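Local coordinates for protein PHOX (PDB 4A9V) that hydrolyses phosphate monoesters as an alkaline phosphatase of the PhoX family, with a beta-propeller fold and a complex iron-calcium cofactor at its active site, at residues A[82-94]-A[177-191]. Sequence-based numbering, arbitrary orientation.
Sequences RALMAINNEYTNY and QNCANGKTPWGTYLT. With FEO (mu-oxo-diiron), chain S; EDO (1,2-ethanediol), chain O.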
ATOM      1  N   ARG A  82      -9.108 -23.477   6.328  1.00 10.35           N
ATOM      2  CA  ARG A  82      -8.888 -22.335   7.221  0.50  8.55           C
ATOM      3  C   ARG A  82      -7.785 -21.470   6.621  1.00  8.02           C
ATOM      4  O   ARG A  82      -6.877 -21.979   5.965  1.00  8.72           O
ATOM      5  CB  ARG A  82      -8.454 -22.784   8.630  0.50  8.04           C
ATOM      6  CG  ARG A  82      -9.483 -23.564   9.437  0.50  9.13           C
ATOM      7  CD  ARG A  82      -8.923 -23.984  10.793  0.50  9.57           C
ATOM      8  NE  ARG A  82      -8.921 -22.884  11.754  0.50  9.09           N
ATOM      9  CZ  ARG A  82      -8.430 -22.967  12.984  0.50  8.68           C
ATOM     10  NH1 ARG A  82      -7.906 -24.108  13.410  0.50 12.35           N
ATOM     11  NH2 ARG A  82      -8.414 -21.894  13.768  0.50  8.85           N
ATOM     12  N   ALA A  83      -7.814 -20.176   6.929  1.00  7.35           N
ATOM     13  CA  ALA A  83      -6.729 -19.268   6.555  1.00  7.15           C
ATOM     14  C   ALA A  83      -6.793 -18.069   7.483  1.00  7.46           C
ATOM     15  O   ALA A  83      -7.829 -17.804   8.096  1.00  7.74           O
ATOM     16  CB  ALA A  83      -6.861 -18.826   5.106  1.00  8.14           C
ATOM     17  N   LEU A  84      -5.685 -17.348   7.596  1.00  6.85           N
ATOM     18  CA  LEU A  84      -5.699 -16.041   8.230  1.00  6.92           C
ATOM     19  C   LEU A  84      -5.516 -14.980   7.162  1.00  7.01           C
ATOM     20  O   LEU A  84      -4.787 -15.173   6.201  1.00  9.37           O
ATOM     21  CB  LEU A  84      -4.590 -15.908   9.284  1.00  7.55           C
ATOM     22  CG  LEU A  84      -4.591 -16.948  10.404  1.00  8.15           C
ATOM     23  CD1 LEU A  84      -3.523 -16.572  11.417  1.00  9.83           C
ATOM     24  CD2 LEU A  84      -5.955 -17.048  11.074  1.00  9.28           C
ATOM     25  N   MET A  85      -6.153 -13.833   7.362  1.00  6.72           N
ATOM     26  CA  MET A  85      -5.887 -12.665   6.544  1.00  7.22           C
ATOM     27  C   MET A  85      -5.444 -11.528   7.443  1.00  7.13           C
ATOM     28  O   MET A  85      -6.018 -11.319   8.507  1.00  8.31           O
ATOM     29  CB  MET A  85      -7.143 -12.267   5.771  1.00  7.62           C
ATOM     30  CG  MET A  85      -7.557 -13.315   4.768  1.00  8.44           C
ATOM     31  SD  MET A  85      -9.037 -12.912   3.812  1.00 10.37           S
ATOM     32  CE  MET A  85      -8.421 -11.632   2.722  1.00 12.03           C
ATOM     33  N   ALA A  86      -4.402 -10.817   7.029  1.00  6.47           N
ATOM     34  CA  ALA A  86      -3.988  -9.602   7.696  1.00  6.15           C
ATOM     35  C   ALA A  86      -4.294  -8.461   6.744  1.00  5.83           C
ATOM     36  O   ALA A  86      -3.865  -8.477   5.583  1.00  6.53           O
ATOM     37  CB  ALA A  86      -2.500  -9.651   8.009  1.00  7.03           C
ATOM     38  N   ILE A  87      -5.085  -7.501   7.223  1.00  5.93           N
ATOM     39  CA  ILE A  87      -5.667  -6.474   6.377  1.00  6.15           C
ATOM     40  C   ILE A  87      -5.377  -5.109   6.993  1.00  5.90           C
ATOM     41  O   ILE A  87      -5.706  -4.838   8.151  1.00  6.60           O
ATOM     42  CB  ILE A  87      -7.187  -6.670   6.245  1.00  6.35           C
ATOM     43  CG1 ILE A  87      -7.521  -8.039   5.640  1.00  7.08           C
ATOM     44  CG2 ILE A  87      -7.791  -5.545   5.425  1.00  6.95           C
ATOM     45  CD1 ILE A  87      -8.871  -8.587   6.068  1.00  8.37           C
ATOM     46  N   ASN A  88      -4.753  -4.240   6.208  1.00  5.81           N
ATOM     47  CA  ASN A  88      -4.448  -2.899   6.659  1.00  5.83           C
ATOM     48  C   ASN A  88      -5.704  -2.059   6.764  1.00  5.66           C
ATOM     49  O   ASN A  88      -6.608  -2.178   5.936  1.00  6.32           O
ATOM     50  CB  ASN A  88      -3.520  -2.212   5.675  1.00  5.97           C
ATOM     51  CG  ASN A  88      -2.117  -2.766   5.692  1.00  6.24           C
ATOM     52  OD1 ASN A  88      -1.754  -3.606   6.525  1.00  6.91           O
ATOM     53  ND2 ASN A  88      -1.297  -2.256   4.794  1.00  7.77           N
ATOM     54  N   ASN A  89      -5.660  -1.096   7.681  1.00  5.99           N
ATOM     55  CA  ASN A  89      -6.689  -0.079   7.840  1.00  6.62           C
ATOM     56  C   ASN A  89      -6.008   1.280   7.785  1.00  6.19           C
ATOM     57  O   ASN A  89      -5.255   1.638   8.693  1.00  7.01           O
ATOM     58  CB  ASN A  89      -7.384  -0.286   9.193  1.00  6.82           C
ATOM     59  CG  ASN A  89      -8.091  -1.619   9.274  1.00  7.78           C
ATOM     60  OD1 ASN A  89      -7.753  -2.472  10.096  1.00  8.93           O
ATOM     61  ND2 ASN A  89      -9.085  -1.808   8.412  1.00  7.96           N
ATOM     62  N   GLU A  90      -6.161   1.982   6.670  1.00  6.24           N
ATOM     63  CA  GLU A  90      -5.253   3.087   6.369  1.00  6.03           C
ATOM     64  C   GLU A  90      -5.607   4.387   7.090  1.00  6.71           C
ATOM     65  O   GLU A  90      -4.726   5.086   7.580  1.00  7.84           O
ATOM     66  CB  GLU A  90      -5.169   3.321   4.865  1.00  6.44           C
ATOM     67  CG  GLU A  90      -4.040   4.274   4.496  1.00  7.03           C
ATOM     68  CD  GLU A  90      -3.975   4.600   3.022  1.00  7.25           C
ATOM     69  OE1 GLU A  90      -5.040   4.859   2.425  1.00  8.70           O
ATOM     70  OE2 GLU A  90      -2.841   4.671   2.483  1.00  8.61           O
ATOM     71  N   TYR A  91      -6.880   4.765   7.083  1.00  6.58           N
ATOM     72  CA  TYR A  91      -7.295   6.038   7.661  1.00  7.38           C
ATOM     73  C   TYR A  91      -8.791   5.969   7.893  1.00  7.29           C
ATOM     74  O   TYR A  91      -9.377   4.883   7.825  1.00  8.11           O
ATOM     75  CB  TYR A  91      -6.863   7.235   6.785  1.00  7.88           C
ATOM     76  CG  TYR A  91      -7.573   7.380   5.458  1.00  7.78           C
ATOM     77  CD1 TYR A  91      -7.257   6.564   4.378  1.00  8.13           C
ATOM     78  CD2 TYR A  91      -8.469   8.412   5.243  1.00  8.39           C
ATOM     79  CE1 TYR A  91      -7.832   6.757   3.136  1.00  9.13           C
ATOM     80  CE2 TYR A  91      -9.059   8.608   4.009  1.00  9.27           C
ATOM     81  CZ  TYR A  91      -8.724   7.787   2.953  1.00  9.34           C
ATOM     82  OH  TYR A  91      -9.306   7.947   1.715  1.00 12.24           O
ATOM     83  N   THR A  92      -9.395   7.087   8.266  1.00  8.36           N
ATOM     84  CA  THR A  92     -10.817   7.077   8.570  1.00  8.47           C
ATOM     85  C   THR A  92     -11.506   8.286   7.963  1.00  8.64           C
ATOM     86  O   THR A  92     -10.864   9.236   7.529  1.00 11.55           O
ATOM     87  CB  THR A  92     -11.079   6.964  10.092  1.00 10.07           C
ATOM     88  OG1 THR A  92     -12.485   6.809  10.339  1.00 10.37           O
ATOM     89  CG2 THR A  92     -10.569   8.188  10.835  1.00 10.74           C
ATOM     90  N   ASN A  93     -12.825   8.202   7.889  1.00 10.06           N
ATOM     91  CA  ASN A  93     -13.643   9.195   7.210  1.00  9.18           C
ATOM     92  C   ASN A  93     -14.496   9.912   8.248  1.00  9.50           C
ATOM     93  O   ASN A  93     -15.456   9.336   8.765  1.00  9.13           O
ATOM     94  CB  ASN A  93     -14.549   8.474   6.217  1.00  9.85           C
ATOM     95  CG  ASN A  93     -13.778   7.495   5.347  1.00 10.53           C
ATOM     96  OD1 ASN A  93     -12.857   7.882   4.632  1.00 10.53           O
ATOM     97  ND2 ASN A  93     -14.110   6.214   5.451  1.00 10.16           N
ATOM     98  N   TYR A  94     -14.064  11.095   8.671  1.00  8.93           N
ATOM     99  CA  TYR A  94     -14.709  11.767   9.793  1.00  8.97           C
ATOM    100  C   TYR A  94     -16.214  11.972   9.563  1.00  9.27           C
ATOM    101  O   TYR A  94     -16.989  11.974  10.515  1.00  9.83           O
ATOM    102  CB  TYR A  94     -14.041  13.112  10.087  1.00  9.59           C
ATOM    103  CG  TYR A  94     -12.611  13.031  10.598  1.00  9.25           C
ATOM    104  CD1 TYR A  94     -12.117  11.888  11.210  1.00  9.49           C
ATOM    105  CD2 TYR A  94     -11.776  14.132  10.526  1.00  9.78           C
ATOM    106  CE1 TYR A  94     -10.840  11.855  11.747  1.00  9.83           C
ATOM    107  CE2 TYR A  94     -10.506  14.114  11.077  1.00 10.53           C
ATOM    108  CZ  TYR A  94     -10.064  12.987  11.730  1.00  9.07           C
ATOM    109  OH  TYR A  94      -8.796  12.918  12.266  1.00 10.45           O
ATOM    110  N   GLN A 177      -1.894   4.908   9.383  1.00  6.92           N
ATOM    111  CA  GLN A 177      -1.720   5.254   7.972  1.00  6.87           C
ATOM    112  C   GLN A 177      -1.076   4.081   7.226  1.00  6.12           C
ATOM    113  O   GLN A 177      -0.326   4.245   6.260  1.00  7.21           O
ATOM    114  CB  GLN A 177      -0.966   6.577   7.795  1.00  7.38           C
ATOM    115  CG  GLN A 177      -1.763   7.786   8.274  1.00  8.12           C
ATOM    116  CD  GLN A 177      -2.869   8.270   7.335  1.00  8.49           C
ATOM    117  OE1 GLN A 177      -3.644   9.155   7.707  1.00 11.08           O
ATOM    118  NE2 GLN A 177      -2.833   7.849   6.085  1.00  8.32           N
ATOM    119  N   ASN A 178      -1.581   2.900   7.547  1.00  6.38           N
ATOM    120  CA  ASN A 178      -1.137   1.638   6.961  1.00  6.22           C
ATOM    121  C   ASN A 178      -1.714   1.440   5.570  1.00  6.52           C
ATOM    122  O   ASN A 178      -2.921   1.264   5.407  1.00  6.85           O
ATOM    123  CB  ASN A 178      -1.562   0.474   7.842  1.00  6.33           C
ATOM    124  CG  ASN A 178      -1.025   0.604   9.230  1.00  7.44           C
ATOM    125  OD1 ASN A 178      -1.495   1.438  10.006  1.00  8.56           O
ATOM    126  ND2 ASN A 178       0.085  -0.078   9.485  1.00  9.51           N
ATOM    127  N   CYS A 179      -0.837   1.510   4.578  1.00  6.11           N
ATOM    128  CA  CYS A 179      -1.213   1.559   3.182  1.00  5.99           C
ATOM    129  C   CYS A 179      -1.256   0.138   2.631  1.00  5.74           C
ATOM    130  O   CYS A 179      -2.281  -0.534   2.728  1.00  7.03           O
ATOM    131  CB  CYS A 179      -0.230   2.463   2.441  1.00  6.14           C
ATOM    132  SG  CYS A 179      -0.586   2.652   0.697  1.00  7.59           S
ATOM    133  N   ALA A 180      -0.133  -0.380   2.156  1.00  6.30           N
ATOM    134  CA  ALA A 180      -0.142  -1.745   1.646  1.00  6.38           C
ATOM    135  C   ALA A 180       0.928  -2.609   2.330  1.00  5.93           C
ATOM    136  O   ALA A 180       1.272  -2.373   3.503  1.00  6.84           O
ATOM    137  CB  ALA A 180      -0.057  -1.753   0.117  1.00  6.97           C
ATOM    138  N   ASN A 181       1.267  -3.729   1.693  1.00  6.27           N
ATOM    139  CA  ASN A 181       1.608  -4.934   2.421  1.00  6.59           C
ATOM    140  C   ASN A 181       2.778  -5.683   1.802  1.00  5.77           C
ATOM    141  O   ASN A 181       3.118  -5.494   0.632  1.00  6.37           O
ATOM    142  CB  ASN A 181       0.386  -5.864   2.471  1.00  7.11           C
ATOM    143  CG  ASN A 181      -0.052  -6.326   1.091  1.00  7.34           C
ATOM    144  OD1 ASN A 181      -0.299  -5.508   0.193  1.00  7.16           O
ATOM    145  ND2 ASN A 181      -0.072  -7.633   0.887  1.00  7.64           N
ATOM    146  N   GLY A 182       3.283  -6.649   2.570  1.00  6.23           N
ATOM    147  CA  GLY A 182       4.103  -7.732   2.056  1.00  7.01           C
ATOM    148  C   GLY A 182       3.828  -9.005   2.822  1.00  6.22           C
ATOM    149  O   GLY A 182       3.325  -8.972   3.940  1.00  6.83           O
ATOM    150  N   LYS A 183       4.186 -10.122   2.214  1.00  7.19           N
ATOM    151  CA  LYS A 183       4.004 -11.437   2.808  1.00  7.04           C
ATOM    152  C   LYS A 183       5.341 -12.148   2.733  1.00  6.88           C
ATOM    153  O   LYS A 183       5.884 -12.322   1.645  1.00  8.44           O
ATOM    154  CB  LYS A 183       2.953 -12.222   2.023  1.00  8.82           C
ATOM    155  CG  LYS A 183       2.755 -13.640   2.532  1.00 10.58           C
ATOM    156  CD  LYS A 183       1.669 -14.356   1.750  1.00 15.89           C
ATOM    157  CE  LYS A 183       1.497 -15.794   2.197  1.00 22.25           C
ATOM    158  NZ  LYS A 183       0.490 -16.488   1.342  1.00 79.98           N
ATOM    159  N   THR A 184       5.883 -12.543   3.881  1.00  6.95           N
ATOM    160  CA  THR A 184       7.213 -13.143   3.881  1.00  7.35           C
ATOM    161  C   THR A 184       7.112 -14.663   3.798  1.00  7.69           C
ATOM    162  O   THR A 184       6.140 -15.261   4.270  1.00  8.92           O
ATOM    163  CB  THR A 184       8.033 -12.766   5.126  1.00  7.31           C
ATOM    164  OG1 THR A 184       7.560 -13.524   6.244  1.00  7.59           O
ATOM    165  CG2 THR A 184       7.970 -11.277   5.410  1.00  7.65           C
ATOM    166  N   PRO A 185       8.174 -15.304   3.294  1.00  9.11           N
ATOM    167  CA  PRO A 185       8.166 -16.756   3.206  1.00 11.03           C
ATOM    168  C   PRO A 185       8.445 -17.424   4.546  1.00 11.77           C
ATOM    169  O   PRO A 185       8.385 -18.644   4.625  1.00 21.67           O
ATOM    170  CB  PRO A 185       9.270 -17.064   2.186  1.00 13.66           C
ATOM    171  CG  PRO A 185      10.133 -15.858   2.153  1.00 14.48           C
ATOM    172  CD  PRO A 185       9.226 -14.701   2.457  1.00 10.04           C
ATOM    173  N   TRP A 186       8.686 -16.639   5.598  1.00  9.51           N
ATOM    174  CA  TRP A 186       8.779 -17.191   6.951  1.00 10.47           C
ATOM    175  C   TRP A 186       7.551 -16.884   7.774  1.00 10.06           C
ATOM    176  O   TRP A 186       7.578 -16.985   9.001  1.00 12.82           O
ATOM    177  CB  TRP A 186      10.055 -16.717   7.660  1.00  9.96           C
ATOM    178  CG  TRP A 186      10.266 -15.224   7.658  1.00  9.36           C
ATOM    179  CD1 TRP A 186       9.935 -14.319   8.662  1.00  9.24           C
ATOM    180  CD2 TRP A 186      10.923 -14.428   6.617  1.00  8.90           C
ATOM    181  NE1 TRP A 186      10.285 -13.045   8.296  1.00  9.66           N
ATOM    182  CE2 TRP A 186      10.893 -13.045   7.080  1.00  8.55           C
ATOM    183  CE3 TRP A 186      11.513 -14.715   5.399  1.00  9.17           C
ATOM    184  CZ2 TRP A 186      11.350 -12.002   6.290  1.00  9.11           C
ATOM    185  CZ3 TRP A 186      11.996 -13.661   4.628  1.00 10.06           C
ATOM    186  CH2 TRP A 186      11.926 -12.340   5.068  1.00  9.67           C
ATOM    187  N   GLY A 187       6.421 -16.683   7.102  1.00  9.15           N
ATOM    188  CA  GLY A 187       5.119 -16.721   7.763  1.00  9.39           C
ATOM    189  C   GLY A 187       4.746 -15.453   8.505  1.00  8.91           C
ATOM    190  O   GLY A 187       3.935 -15.490   9.425  1.00 10.25           O
ATOM    191  N   THR A 188       5.267 -14.317   8.052  1.00  7.30           N
ATOM    192  CA  THR A 188       4.921 -13.047   8.656  1.00  7.10           C
ATOM    193  C   THR A 188       4.392 -12.041   7.637  1.00  6.50           C
ATOM    194  O   THR A 188       4.486 -12.231   6.419  1.00  6.74           O
ATOM    195  CB  THR A 188       6.093 -12.434   9.437  1.00  7.75           C
ATOM    196  OG1 THR A 188       7.137 -12.086   8.525  1.00  7.86           O
ATOM    197  CG2 THR A 188       6.610 -13.395  10.513  1.00  9.14           C
ATOM    198  N   TYR A 189       3.767 -11.003   8.180  1.00  6.36           N
ATOM    199  CA  TYR A 189       3.105  -9.968   7.407  1.00  6.38           C
ATOM    200  C   TYR A 189       3.876  -8.663   7.575  1.00  6.20           C
ATOM    201  O   TYR A 189       4.268  -8.311   8.693  1.00  7.39           O
ATOM    202  CB  TYR A 189       1.683  -9.786   7.948  1.00  6.40           C
ATOM    203  CG  TYR A 189       0.856  -8.760   7.210  1.00  6.04           C
ATOM    204  CD1 TYR A 189       0.466  -8.986   5.906  1.00  5.85           C
ATOM    205  CD2 TYR A 189       0.392  -7.610   7.843  1.00  6.54           C
ATOM    206  CE1 TYR A 189      -0.324  -8.079   5.226  1.00  6.39           C
ATOM    207  CE2 TYR A 189      -0.404  -6.693   7.170  1.00  6.32           C
ATOM    208  CZ  TYR A 189      -0.777  -6.950   5.868  1.00  6.40           C
ATOM    209  OH  TYR A 189      -1.584  -6.087   5.162  1.00  7.26           O
ATOM    210  N   LEU A 190       4.079  -7.943   6.476  1.00  6.17           N
ATOM    211  CA  LEU A 190       4.638  -6.599   6.532  1.00  6.17           C
ATOM    212  C   LEU A 190       3.551  -5.584   6.230  1.00  6.19           C
ATOM    213  O   LEU A 190       2.808  -5.724   5.250  1.00  6.91           O
ATOM    214  CB  LEU A 190       5.778  -6.449   5.517  1.00  6.69           C
ATOM    215  CG  LEU A 190       6.919  -7.469   5.624  1.00  7.17           C
ATOM    216  CD1 LEU A 190       7.999  -7.182   4.590  1.00  7.53           C
ATOM    217  CD2 LEU A 190       7.512  -7.532   7.024  1.00  8.27           C
ATOM    218  N   THR A 191       3.437  -4.593   7.105  1.00  6.46           N
ATOM    219  CA  THR A 191       2.538  -3.483   6.890  1.00  6.38           C
ATOM    220  C   THR A 191       3.344  -2.190   6.777  1.00  6.25           C
ATOM    221  O   THR A 191       4.370  -2.019   7.431  1.00  7.88           O
ATOM    222  CB  THR A 191       1.453  -3.391   7.988  1.00  7.01           C
ATOM    223  OG1 THR A 191       0.499  -2.399   7.605  1.00  7.31           O
ATOM    224  CG2 THR A 191       2.028  -3.024   9.343  1.00  7.14           C
TER
HETATM  225 FE1  FEO S1594      -2.024   4.639   0.603  1.00  7.69          FE
HETATM  226 FE2  FEO S1594      -0.009   5.568  -2.069  1.00  7.08          FE
HETATM  227  O   FEO S1594      -1.661   4.944  -1.291  1.00  7.92           O
HETATM  228  C1  EDO O 909       0.820 -19.544   3.227  1.00 69.39           C
HETATM  229  O1  EDO O 909      -0.256 -18.841   2.388  1.00119.84           O
HETATM  230  C2  EDO O 909       1.703 -18.480   3.889  1.00 27.47           C
HETATM  231  O2  EDO O 909       2.168 -18.961   5.163  1.00 88.67           O
HETATM  232  O   HOH W   1      -1.282   6.293   4.355  1.00 11.86           O
HETATM  233  O   HOH W   2      -3.734   3.566  -0.166  1.00  8.23           O
HETATM  234  O   HOH W   3      -3.179   6.561   0.249  1.00 13.70           O
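Strand 82-89 faces the hairpin of 178-183 and 189-191 from a neighbouring sheet of the propeller, running at 149° to the first hairpin strand, with axes 5.8 Å apart at closest approach, and closest in register where E90 passes N178, beyond the strand end. N88 carries the polar part of this inter-sheet packing. With CG anti to its carbonyl carbon (chi1 -71°), its amide reaches into the hairpin, where ND2 donates to C179 O at 2.9 Å, nearly straight at 171°, and more bent to A180 O; both acceptors lie in the amide plane. OD1 accepts from Y189 OH and T191 OG1, each at 2.8 Å and from opposite faces of that plane. Asparagine suits the spot because one short, flat group both donates and accepts. Replacing N88 by alanine would probably cost Y189 OH and T191 OG1 their shared acceptor and C179 O and A180 O an N-H donor, and open a gap between the sheets. T191 OG1 also accepts from N178 ND2, which is hydrogen-bonded to T175 OG1 as well, while Y189 turns one ring face to A86: CB sits 3.4 Å from the ring centroid, a CH-pi contact in which alanine's bare methyl fits flat against the ring.

At the other end the two segments share an iron. E90, its chain stretched out beyond CG, passes N178 O with CB and brings OE2 to FE1 of the mu-oxo-diiron group at 2.0 Å; C179 SG binds the same iron at 2.5 Å, and E194 adds a further ligand. A water accepts from Q177 NE2 and lies within bonding distance of E90 OE2. The carboxylate, from just past strand 82-89, and the thiolate, from the neighbouring sheet, thus meet at one iron, so the N88 network probably helps fix their spacing, and the iron in turn ties the sheets together.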